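Local coordinates for protein mannan endo-1,4-beta-mannosidase (Mytilus edulis, PDB 2C0H) that hydrolyses internal 1,4-beta-linked mannosidic bonds in the backbones of mannans, galactomannans and glucomannans as a monomeric glycoside hydrolase of family 5, at residues A[110-115]-A[202-207]; A[156-161]-A[210-215]; A[271-274]-A[278-281]. The protein carries 3 engineered substitutions. All coordinates share one frame; numbering follows the deposited sequence.

Contact 1: A[110-115]-A[202-207]; sequences TLWNGA and GRFVNW
One pair of aromatic rings, W112 and F204, carries the whole contact between strand and helix, and it fits neither of the standard aromatic geometries. The ring planes stand at 52° and the F204 centroid lies 5.2 Å from that of the five-membered ring of W112, an oblique meeting. F204 brings its far end over one face of the indole: its CZ is 3.6 Å from W112 CD1 and its CE2 is 3.8 Å from the same CD1, while the two side chains cross at about a right angle. The CB of F204 is directed toward the strand, and a CG opposite the backbone N (chi1 -171°) places the phenyl where its CZ meets the indole. In the TIM barrel of family 5 glycoside hydrolases, this is a case of a helix on the outside packing against a parallel strand of the barrel wall, here strand 106-113 against helix 198-215. The indole NE1 is bonded to Q208 OE1, one turn beyond F204 on the same helix, and Y137 meets the ring edge-to-face, so polar and aromatic partners together fix its orientation. Replacing W112 with an alanine would probably leave F204 CZ facing a gap and Q208 OE1 without its indole donor. Just past W112, N113 forms an Asx turn: its OD1 accepts from A115 N at 3.1 Å, with the donor above the carbonyl plane, and also takes a bond from N162 ND2, a probable substrate-binding residue.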
ATOM      1  N   THR A 110       3.299  -2.489   4.582  1.00 12.21           N
ATOM      2  CA  THR A 110       3.792  -2.580   3.199  1.00 12.64           C
ATOM      3  C   THR A 110       5.033  -3.471   3.164  1.00 12.42           C
ATOM      4  O   THR A 110       6.036  -3.184   3.814  1.00 13.31           O
ATOM      5  CB  THR A 110       4.150  -1.191   2.627  1.00 13.57           C
ATOM      6  OG1 THR A 110       3.014  -0.341   2.747  1.00 15.71           O
ATOM      7  CG2 THR A 110       4.520  -1.261   1.188  1.00 14.08           C
ATOM      8  N   LEU A 111       4.982  -4.553   2.400  1.00 12.23           N
ATOM      9  CA  LEU A 111       6.036  -5.558   2.457  1.00 11.76           C
ATOM     10  C   LEU A 111       7.349  -5.090   1.797  1.00 11.64           C
ATOM     11  O   LEU A 111       8.382  -5.098   2.468  1.00 12.27           O
ATOM     12  CB  LEU A 111       5.551  -6.865   1.789  1.00 11.80           C
ATOM     13  CG  LEU A 111       4.358  -7.538   2.463  1.00 13.02           C
ATOM     14  CD1 LEU A 111       4.003  -8.756   1.606  1.00 15.28           C
ATOM     15  CD2 LEU A 111       4.602  -7.923   3.893  1.00 15.88           C
ATOM     16  N   TRP A 112       7.289  -4.699   0.525  1.00 11.11           N
ATOM     17  CA  TRP A 112       8.470  -4.381  -0.313  1.00 11.25           C
ATOM     18  C   TRP A 112       8.437  -2.971  -0.887  1.00 12.02           C
ATOM     19  O   TRP A 112       7.398  -2.316  -0.890  1.00 12.22           O
ATOM     20  CB  TRP A 112       8.594  -5.378  -1.466  1.00 11.47           C
ATOM     21  CG  TRP A 112       8.509  -6.803  -1.014  1.00 11.36           C
ATOM     22  CD1 TRP A 112       7.445  -7.651  -1.182  1.00 11.66           C
ATOM     23  CD2 TRP A 112       9.507  -7.551  -0.315  1.00 10.74           C
ATOM     24  NE1 TRP A 112       7.725  -8.857  -0.637  1.00 12.21           N
ATOM     25  CE2 TRP A 112       8.979  -8.835  -0.093  1.00 10.97           C
ATOM     26  CE3 TRP A 112      10.794  -7.255   0.162  1.00 12.02           C
ATOM     27  CZ2 TRP A 112       9.699  -9.841   0.568  1.00 11.58           C
ATOM     28  CZ3 TRP A 112      11.508  -8.257   0.829  1.00 13.05           C
ATOM     29  CH2 TRP A 112      10.949  -9.535   1.018  1.00 11.33           C
ATOM     30  N   ASN A 113       9.580  -2.515  -1.396  1.00 12.30           N
ATOM     31  CA  ASN A 113       9.687  -1.196  -2.048  1.00 13.14           C
ATOM     32  C   ASN A 113      10.402  -1.267  -3.408  1.00 14.16           C
ATOM     33  O   ASN A 113      11.534  -1.764  -3.500  1.00 14.90           O
ATOM     34  CB  ASN A 113      10.453  -0.253  -1.119  1.00 12.62           C
ATOM     35  CG  ASN A 113      10.549   1.156  -1.664  1.00 12.63           C
ATOM     36  OD1 ASN A 113       9.719   1.593  -2.451  1.00 13.34           O
ATOM     37  ND2 ASN A 113      11.581   1.875  -1.232  1.00 16.74           N
ATOM     38  N   GLY A 114       9.775  -0.714  -4.446  1.00 14.73           N
ATOM     39  CA  GLY A 114      10.343  -0.642  -5.791  1.00 15.36           C
ATOM     40  C   GLY A 114      10.799   0.745  -6.242  1.00 15.84           C
ATOM     41  O   GLY A 114      11.170   0.928  -7.400  1.00 17.36           O
ATOM     42  N   ALA A 115      10.783   1.722  -5.336  1.00 16.89           N
ATOM     43  CA  ALA A 115      11.058   3.126  -5.703  1.00 17.12           C
ATOM     44  C   ALA A 115      12.539   3.507  -5.664  1.00 17.96           C
ATOM     45  O   ALA A 115      12.937   4.552  -6.192  1.00 18.44           O
ATOM     46  CB  ALA A 115      10.260   4.070  -4.804  1.00 17.08           C
ATOM     47  N   GLY A 202       3.469  -8.410 -12.348  1.00 12.87           N
ATOM     48  CA  GLY A 202       2.153  -9.014 -12.158  1.00 12.77           C
ATOM     49  C   GLY A 202       2.199 -10.354 -11.445  1.00 12.36           C
ATOM     50  O   GLY A 202       1.388 -10.646 -10.569  1.00 12.40           O
ATOM     51  N   ARG A 203       3.146 -11.196 -11.828  1.00 12.32           N
ATOM     52  CA  ARG A 203       3.330 -12.475 -11.141  1.00 12.64           C
ATOM     53  C   ARG A 203       3.690 -12.312  -9.652  1.00 12.22           C
ATOM     54  O   ARG A 203       3.161 -12.991  -8.791  1.00 11.30           O
ATOM     55  CB  ARG A 203       4.400 -13.289 -11.853  1.00 12.97           C
ATOM     56  CG  ARG A 203       4.699 -14.601 -11.194  1.00 13.81           C
ATOM     57  CD  ARG A 203       5.745 -15.345 -11.960  1.00 15.21           C
ATOM     58  NE  ARG A 203       7.070 -14.717 -11.859  1.00 17.22           N
ATOM     59  CZ  ARG A 203       8.084 -14.957 -12.694  1.00 18.82           C
ATOM     60  NH1 ARG A 203       7.957 -15.814 -13.704  1.00 20.56           N
ATOM     61  NH2 ARG A 203       9.247 -14.351 -12.510  1.00 19.98           N
ATOM     62  N   PHE A 204       4.601 -11.397  -9.353  1.00 11.87           N
ATOM     63  CA  PHE A 204       5.020 -11.126  -7.978  1.00 11.99           C
ATOM     64  C   PHE A 204       3.821 -10.766  -7.078  1.00 11.60           C
ATOM     65  O   PHE A 204       3.667 -11.270  -5.958  1.00 11.79           O
ATOM     66  CB  PHE A 204       6.035  -9.982  -8.047  1.00 11.87           C
ATOM     67  CG  PHE A 204       6.776  -9.675  -6.751  1.00 12.39           C
ATOM     68  CD1 PHE A 204       7.764 -10.527  -6.244  1.00 12.31           C
ATOM     69  CD2 PHE A 204       6.559  -8.469  -6.097  1.00 14.28           C
ATOM     70  CE1 PHE A 204       8.454 -10.206  -5.083  1.00 13.46           C
ATOM     71  CE2 PHE A 204       7.256  -8.145  -4.942  1.00 14.28           C
ATOM     72  CZ  PHE A 204       8.200  -9.004  -4.434  1.00 14.00           C
ATOM     73  N   VAL A 205       2.954  -9.901  -7.597  1.00 11.55           N
ATOM     74  CA  VAL A 205       1.792  -9.454  -6.862  1.00 11.38           C
ATOM     75  C   VAL A 205       0.759 -10.577  -6.756  1.00 11.24           C
ATOM     76  O   VAL A 205       0.264 -10.849  -5.677  1.00 11.89           O
ATOM     77  CB  VAL A 205       1.177  -8.215  -7.519  1.00 11.18           C
ATOM     78  CG1 VAL A 205      -0.112  -7.852  -6.855  1.00 12.74           C
ATOM     79  CG2 VAL A 205       2.185  -7.027  -7.463  1.00 12.03           C
ATOM     80  N   ASN A 206       0.458 -11.217  -7.885  1.00 10.92           N
ATOM     81  CA  ASN A 206      -0.520 -12.319  -7.919  1.00 11.01           C
ATOM     82  C   ASN A 206      -0.194 -13.424  -6.894  1.00 10.92           C
ATOM     83  O   ASN A 206      -1.069 -13.896  -6.152  1.00 11.48           O
ATOM     84  CB  ASN A 206      -0.562 -12.882  -9.344  1.00 10.77           C
ATOM     85  CG  ASN A 206      -1.533 -14.036  -9.534  1.00 11.10           C
ATOM     86  OD1 ASN A 206      -1.111 -15.142  -9.910  1.00 13.38           O
ATOM     87  ND2 ASN A 206      -2.822 -13.784  -9.350  1.00 13.19           N
ATOM     88  N   TRP A 207       1.063 -13.849  -6.835  1.00 11.09           N
ATOM     89  CA  TRP A 207       1.423 -14.953  -5.925  1.00 11.20           C
ATOM     90  C   TRP A 207       1.341 -14.575  -4.433  1.00 10.90           C
ATOM     91  O   TRP A 207       0.930 -15.369  -3.590  1.00 11.24           O
ATOM     92  CB  TRP A 207       2.813 -15.487  -6.262  1.00 11.71           C
ATOM     93  CG  TRP A 207       2.886 -16.349  -7.522  1.00 12.33           C
ATOM     94  CD1 TRP A 207       2.073 -16.294  -8.613  1.00 13.26           C
ATOM     95  CD2 TRP A 207       3.824 -17.397  -7.767  1.00 13.26           C
ATOM     96  NE1 TRP A 207       2.458 -17.243  -9.545  1.00 14.47           N
ATOM     97  CE2 TRP A 207       3.535 -17.925  -9.047  1.00 13.50           C
ATOM     98  CE3 TRP A 207       4.885 -17.935  -7.030  1.00 15.52           C
ATOM     99  CZ2 TRP A 207       4.266 -18.981  -9.609  1.00 14.96           C
ATOM    100  CZ3 TRP A 207       5.628 -18.987  -7.598  1.00 15.07           C
ATOM    101  CH2 TRP A 207       5.300 -19.490  -8.868  1.00 14.84           C
TER

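Contact 2: A[156-161]-A[210-215]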
ATOM      1  N   GLY A 156      -5.307  -3.626   9.650  1.00 14.82           N
ATOM      2  CA  GLY A 156      -6.081  -3.219   8.492  1.00 14.41           C
ATOM      3  C   GLY A 156      -5.848  -4.089   7.277  1.00 14.01           C
ATOM      4  O   GLY A 156      -6.800  -4.498   6.615  1.00 15.22           O
ATOM      5  N   GLY A 157      -4.586  -4.348   6.944  1.00 13.23           N
ATOM      6  CA  GLY A 157      -4.271  -5.150   5.764  1.00 13.59           C
ATOM      7  C   GLY A 157      -2.829  -5.040   5.325  1.00 13.07           C
ATOM      8  O   GLY A 157      -1.957  -4.609   6.101  1.00 13.04           O
ATOM      9  N   TRP A 158      -2.595  -5.481   4.085  1.00 13.33           N
ATOM     10  CA  TRP A 158      -1.258  -5.680   3.512  1.00 13.78           C
ATOM     11  C   TRP A 158      -1.128  -5.012   2.141  1.00 14.35           C
ATOM     12  O   TRP A 158      -1.961  -5.196   1.261  1.00 14.44           O
ATOM     13  CB  TRP A 158      -0.947  -7.188   3.380  1.00 14.03           C
ATOM     14  CG  TRP A 158      -1.113  -7.972   4.640  1.00 13.84           C
ATOM     15  CD1 TRP A 158      -2.219  -8.685   5.041  1.00 14.72           C
ATOM     16  CD2 TRP A 158      -0.139  -8.150   5.679  1.00 12.13           C
ATOM     17  NE1 TRP A 158      -1.989  -9.271   6.249  1.00 15.30           N
ATOM     18  CE2 TRP A 158      -0.720  -8.972   6.666  1.00 13.82           C
ATOM     19  CE3 TRP A 158       1.165  -7.678   5.879  1.00 14.30           C
ATOM     20  CZ2 TRP A 158      -0.044  -9.331   7.834  1.00 15.34           C
ATOM     21  CZ3 TRP A 158       1.838  -8.050   7.028  1.00 14.32           C
ATOM     22  CH2 TRP A 158       1.232  -8.861   7.995  1.00 15.49           C
ATOM     23  N   ASP A 159      -0.057  -4.251   1.950  1.00 14.30           N
ATOM     24  CA  ASP A 159       0.304  -3.669   0.659  1.00 14.48           C
ATOM     25  C   ASP A 159       1.535  -4.450   0.190  1.00 14.05           C
ATOM     26  O   ASP A 159       2.550  -4.458   0.867  1.00 13.98           O
ATOM     27  CB  ASP A 159       0.572  -2.163   0.886  1.00 15.60           C
ATOM     28  CG  ASP A 159       1.189  -1.444  -0.294  1.00 17.97           C
ATOM     29  OD1 ASP A 159       1.486  -2.031  -1.360  1.00 20.99           O
ATOM     30  OD2 ASP A 159       1.385  -0.203  -0.137  1.00 24.38           O
ATOM     31  N   ILE A 160       1.423  -5.140  -0.937  1.00 13.63           N
ATOM     32  CA  ILE A 160       2.524  -5.991  -1.408  1.00 13.90           C
ATOM     33  C   ILE A 160       3.781  -5.209  -1.761  1.00 14.20           C
ATOM     34  O   ILE A 160       4.880  -5.660  -1.482  1.00 14.38           O
ATOM     35  CB  ILE A 160       2.143  -6.839  -2.627  1.00 14.00           C
ATOM     36  CG1 ILE A 160       0.896  -7.676  -2.347  1.00 16.00           C
ATOM     37  CG2 ILE A 160       3.305  -7.724  -3.056  1.00 13.96           C
ATOM     38  CD1 ILE A 160       0.938  -8.506  -1.143  1.00 17.76           C
ATOM     39  N   MET A 161       3.644  -4.061  -2.401  1.00 14.44           N
ATOM     40  CA  MET A 161       4.836  -3.331  -2.835  1.00 15.40           C
ATOM     41  C   MET A 161       4.535  -1.872  -3.038  1.00 14.47           C
ATOM     42  O   MET A 161       3.499  -1.526  -3.577  1.00 15.17           O
ATOM     43  CB  MET A 161       5.404  -3.899  -4.136  1.00 15.89           C
ATOM     44  CG  MET A 161       6.798  -3.386  -4.470  1.00 16.48           C
ATOM     45  SD  MET A 161       7.481  -4.250  -5.905  1.00 22.32           S
ATOM     46  CE  MET A 161       9.198  -4.359  -5.477  1.00 22.61           C
ATOM     47  N   ALA A 210      -2.381 -14.193  -3.390  1.00 12.37           N
ATOM     48  CA  ALA A 210      -2.986 -15.506  -3.192  1.00 12.92           C
ATOM     49  C   ALA A 210      -2.554 -16.154  -1.870  1.00 13.58           C
ATOM     50  O   ALA A 210      -3.376 -16.758  -1.167  1.00 14.30           O
ATOM     51  CB  ALA A 210      -2.668 -16.403  -4.383  1.00 12.60           C
ATOM     52  N   ALA A 211      -1.280 -16.000  -1.510  1.00 12.76           N
ATOM     53  CA  ALA A 211      -0.742 -16.564  -0.283  1.00 13.58           C
ATOM     54  C   ALA A 211      -1.404 -15.997   0.979  1.00 13.73           C
ATOM     55  O   ALA A 211      -1.780 -16.720   1.876  1.00 13.99           O
ATOM     56  CB  ALA A 211       0.758 -16.344  -0.247  1.00 13.55           C
ATOM     57  N   ILE A 212      -1.568 -14.684   1.031  1.00 13.64           N
ATOM     58  CA  ILE A 212      -2.174 -14.034   2.177  1.00 14.14           C
ATOM     59  C   ILE A 212      -3.614 -14.504   2.315  1.00 14.95           C
ATOM     60  O   ILE A 212      -4.058 -14.811   3.411  1.00 15.10           O
ATOM     61  CB  ILE A 212      -2.126 -12.495   2.027  1.00 13.33           C
ATOM     62  CG1 ILE A 212      -0.667 -12.030   2.084  1.00 13.46           C
ATOM     63  CG2 ILE A 212      -2.983 -11.833   3.120  1.00 13.83           C
ATOM     64  CD1 ILE A 212      -0.460 -10.625   1.596  1.00 13.51           C
ATOM     65  N   LYS A 213      -4.315 -14.594   1.195  1.00 16.03           N
ATOM     66  CA  LYS A 213      -5.733 -14.961   1.229  1.00 17.82           C
ATOM     67  C   LYS A 213      -5.935 -16.450   1.477  1.00 18.40           C
ATOM     68  O   LYS A 213      -7.033 -16.864   1.827  1.00 18.91           O
ATOM     69  CB  LYS A 213      -6.431 -14.535  -0.055  1.00 17.60           C
ATOM     70  CG  LYS A 213      -6.591 -13.026  -0.170  1.00 19.39           C
ATOM     71  CD  LYS A 213      -7.194 -12.656  -1.499  1.00 20.41           C
ATOM     72  CE  LYS A 213      -7.641 -11.216  -1.535  1.00 22.60           C
ATOM     73  NZ  LYS A 213      -8.535 -10.987  -2.705  1.00 23.79           N
ATOM     74  N   GLU A 214      -4.892 -17.251   1.314  1.00 19.61           N
ATOM     75  CA  GLU A 214      -4.976 -18.676   1.670  1.00 20.60           C
ATOM     76  C   GLU A 214      -5.054 -18.896   3.181  1.00 21.15           C
ATOM     77  O   GLU A 214      -5.780 -19.787   3.641  1.00 21.93           O
ATOM     78  CB  GLU A 214      -3.792 -19.441   1.084  1.00 20.85           C
ATOM     79  CG  GLU A 214      -3.913 -20.951   1.176  1.00 22.67           C
ATOM     80  CD  GLU A 214      -2.860 -21.674   0.357  1.00 24.76           C
ATOM     81  OE1 GLU A 214      -2.897 -22.928   0.331  1.00 32.81           O
ATOM     82  OE2 GLU A 214      -2.001 -21.002  -0.268  1.00 31.59           O
ATOM     83  N   VAL A 215      -4.304 -18.109   3.953  1.00 20.86           N
ATOM     84  CA  VAL A 215      -4.263 -18.242   5.414  1.00 20.91           C
ATOM     85  C   VAL A 215      -5.168 -17.238   6.145  1.00 20.96           C
ATOM     86  O   VAL A 215      -5.547 -17.474   7.292  1.00 21.78           O
ATOM     87  CB  VAL A 215      -2.814 -18.139   5.972  1.00 21.05           C
ATOM     88  CG1 VAL A 215      -1.959 -19.271   5.405  1.00 21.70           C
ATOM     89  CG2 VAL A 215      -2.182 -16.783   5.666  1.00 22.17           C
TER
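I212 meets both W158 and I160, and the two branches of this one isoleucine divide the work between them. CG2 reaches the indole of W158, 3.8 Å from its CD1, while CD1 at the end of the longer branch lies 3.7 Å from I160 CD1 and 3.9 Å from W158 CB. The long branch is extended, with chi2 of I212 at 165°, which brings its terminal methyl into contact with both strand residues. The two isoleucines slide past each other in opposite directions, whereas I212 crosses the tryptophan at a slant. This is the tight part: all three side chains are buried, the CB of W158 and that of I212 are each directed toward the opposing segment, and L142 and V221 add further apolar cover to I212. On the other side of the strand, D159 turns away from the helix; its OD2 forms a salt bridge with R63, and its OD1 takes a weak bond from M161 N at 3.1 Å. The loose side belongs to the helix end beyond I212. There E214 is exposed and pairs with K143 in a salt bridge, and K213, partly exposed, gives its NZ to T256 O, so the charged groups find their partners outside the strand. Backbone bonding also slackens there, V215 N reaching I212 O only weakly at 3.4 Å. Strand 155-162, helix 198-215 and strand 221-225, which runs parallel beside the first strand, make up a beta-alpha-beta crossover, the repeating connection of the TIM barrel, with I212 as one of the apolar side chains packed between helix and wall.

Contact 3: A[271-274]-A[278-281]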
ATOM      1  N   PHE A 271      -1.099  19.476 -11.613  1.00 21.20           N
ATOM      2  CA  PHE A 271      -1.371  18.043 -11.754  1.00 20.48           C
ATOM      3  C   PHE A 271      -1.536  17.686 -13.240  1.00 20.45           C
ATOM      4  O   PHE A 271      -2.137  18.436 -14.009  1.00 20.02           O
ATOM      5  CB  PHE A 271      -2.641  17.634 -10.991  1.00 19.86           C
ATOM      6  CG  PHE A 271      -2.442  17.439  -9.494  1.00 18.84           C
ATOM      7  CD1 PHE A 271      -1.630  16.424  -9.004  1.00 17.90           C
ATOM      8  CD2 PHE A 271      -3.097  18.244  -8.570  1.00 19.43           C
ATOM      9  CE1 PHE A 271      -1.462  16.223  -7.637  1.00 18.33           C
ATOM     10  CE2 PHE A 271      -2.924  18.045  -7.207  1.00 19.26           C
ATOM     11  CZ  PHE A 271      -2.100  17.036  -6.739  1.00 19.49           C
ATOM     12  N   GLY A 272      -1.013  16.530 -13.634  1.00 20.37           N
ATOM     13  CA  GLY A 272      -1.275  15.993 -14.963  1.00 20.28           C
ATOM     14  C   GLY A 272      -2.715  15.538 -15.083  1.00 20.31           C
ATOM     15  O   GLY A 272      -3.372  15.291 -14.074  1.00 19.81           O
ATOM     16  N   ASN A 273      -3.195  15.391 -16.317  1.00 20.73           N
ATOM     17  CA  ASN A 273      -4.583  15.012 -16.567  1.00 20.38           C
ATOM     18  C   ASN A 273      -4.946  13.640 -16.005  1.00 20.02           C
ATOM     19  O   ASN A 273      -6.114  13.355 -15.808  1.00 20.77           O
ATOM     20  CB  ASN A 273      -4.906  15.036 -18.063  1.00 21.03           C
ATOM     21  CG  ASN A 273      -6.411  14.912 -18.339  1.00 21.92           C
ATOM     22  OD1 ASN A 273      -7.226  15.653 -17.779  1.00 26.61           O
ATOM     23  ND2 ASN A 273      -6.778  13.972 -19.199  1.00 26.07           N
ATOM     24  N   GLU A 274      -3.954  12.791 -15.752  1.00 19.15           N
ATOM     25  CA  GLU A 274      -4.214  11.478 -15.160  1.00 19.04           C
ATOM     26  C   GLU A 274      -4.506  11.495 -13.649  1.00 18.17           C
ATOM     27  O   GLU A 274      -4.987  10.497 -13.090  1.00 18.21           O
ATOM     28  CB  GLU A 274      -3.046  10.520 -15.464  1.00 19.40           C
ATOM     29  CG  GLU A 274      -1.836  10.625 -14.545  1.00 21.81           C
ATOM     30  CD  GLU A 274      -0.948  11.818 -14.809  1.00 25.13           C
ATOM     31  OE1 GLU A 274      -1.120  12.500 -15.845  1.00 26.54           O
ATOM     32  OE2 GLU A 274      -0.063  12.068 -13.958  1.00 27.32           O
ATOM     33  N   LYS A 278      -7.920  15.519 -10.396  1.00 14.82           N
ATOM     34  CA  LYS A 278      -8.510  16.232 -11.549  1.00 15.81           C
ATOM     35  C   LYS A 278      -9.810  15.594 -12.045  1.00 15.64           C
ATOM     36  O   LYS A 278     -10.448  16.112 -12.981  1.00 17.45           O
ATOM     37  CB  LYS A 278      -7.512  16.292 -12.708  1.00 16.43           C
ATOM     38  CG  LYS A 278      -6.232  17.084 -12.420  1.00 21.10           C
ATOM     39  CD  LYS A 278      -6.499  18.516 -11.950  1.00 25.77           C
ATOM     40  CE  LYS A 278      -7.309  19.324 -12.941  1.00 27.24           C
ATOM     41  NZ  LYS A 278      -7.423  20.754 -12.500  1.00 28.35           N
ATOM     42  N   HIS A 279     -10.207  14.492 -11.415  1.00 15.23           N
ATOM     43  CA  HIS A 279     -11.378  13.723 -11.846  1.00 14.99           C
ATOM     44  C   HIS A 279     -12.067  13.060 -10.665  1.00 15.06           C
ATOM     45  O   HIS A 279     -11.456  12.833  -9.615  1.00 14.87           O
ATOM     46  CB  HIS A 279     -10.958  12.611 -12.824  1.00 15.62           C
ATOM     47  CG  HIS A 279     -10.206  13.094 -14.020  1.00 17.53           C
ATOM     48  ND1 HIS A 279     -10.827  13.615 -15.132  1.00 20.00           N
ATOM     49  CD2 HIS A 279      -8.878  13.139 -14.273  1.00 18.26           C
ATOM     50  CE1 HIS A 279      -9.913  13.966 -16.019  1.00 20.85           C
ATOM     51  NE2 HIS A 279      -8.721  13.685 -15.521  1.00 20.58           N
ATOM     52  N   SER A 280     -13.325  12.704 -10.858  1.00 14.67           N
ATOM     53  CA  SER A 280     -14.034  11.839  -9.927  1.00 14.96           C
ATOM     54  C   SER A 280     -13.598  10.391 -10.142  1.00 14.71           C
ATOM     55  O   SER A 280     -13.140  10.032 -11.232  1.00 14.50           O
ATOM     56  CB  SER A 280     -15.551  11.976 -10.096  1.00 15.87           C
ATOM     57  OG  SER A 280     -15.972  13.274  -9.674  1.00 19.95           O
ATOM     58  N   PHE A 281     -13.731   9.593  -9.086  1.00 14.45           N
ATOM     59  CA  PHE A 281     -13.401   8.178  -9.120  1.00 14.68           C
ATOM     60  C   PHE A 281     -14.019   7.497 -10.352  1.00 13.80           C
ATOM     61  O   PHE A 281     -13.370   6.664 -10.991  1.00 14.01           O
ATOM     62  CB  PHE A 281     -13.881   7.523  -7.824  1.00 15.13           C
ATOM     63  CG  PHE A 281     -13.850   6.022  -7.835  1.00 15.49           C
ATOM     64  CD1 PHE A 281     -12.690   5.339  -7.573  1.00 17.74           C
ATOM     65  CD2 PHE A 281     -15.012   5.304  -8.071  1.00 16.40           C
ATOM     66  CE1 PHE A 281     -12.680   3.937  -7.551  1.00 16.43           C
ATOM     67  CE2 PHE A 281     -15.008   3.921  -8.061  1.00 17.49           C
ATOM     68  CZ  PHE A 281     -13.839   3.244  -7.815  1.00 16.39           C
TER
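H279 reaches back across a short turn to N273 and takes hold of it with a single ring nitrogen. From its CB, which points toward 271-274, a chi1 of -56° sets CG opposite the carbonyl carbon and swings the imidazole across the asparagine at about a right angle. Along one side of the ring, CD2 comes 3.2 Å from N273 O. At the tip, NE2 donates to that same oxygen at 2.6 Å, a short but bent bond (138° at the hydrogen), with the acceptor close to the ring plane and the donor in the carbonyl plane. NE2 also lies 3.3 Å from N273 OD1, a weak second bond, and CE1 on the far side is 3.6 Å from this OD1. Beside it the K278 chain is bent at chi2 and chi3, and its CG packs 3.9 Å from F271 CB. All of this lies at the surface, in the loop between strands 260-263 and 290-294, with F271 near Y265, a probable substrate-binding residue; the backbone O of H279 accepts from W311 on helix 305-314 and from Y317, just before strand 319-322.

Read from the N terminus, the chain enters contact 1 on strand 106-113 and contact 2 on the neighbouring strand 155-162, then returns to both on helix 198-215, at 202-207 and 210-215 in turn. The loops these two contacts close therefore cross. Successive parts of one helix are tied to two adjacent parallel strands, which themselves join where L111 N comes 2.9 Å from D159 O. Contact 3 follows in series and closes a far shorter loop, between strands 260-263 and 290-294. Its nearest atoms are about 16 Å from either of the others, and it lies across the chain's centre from contact 2.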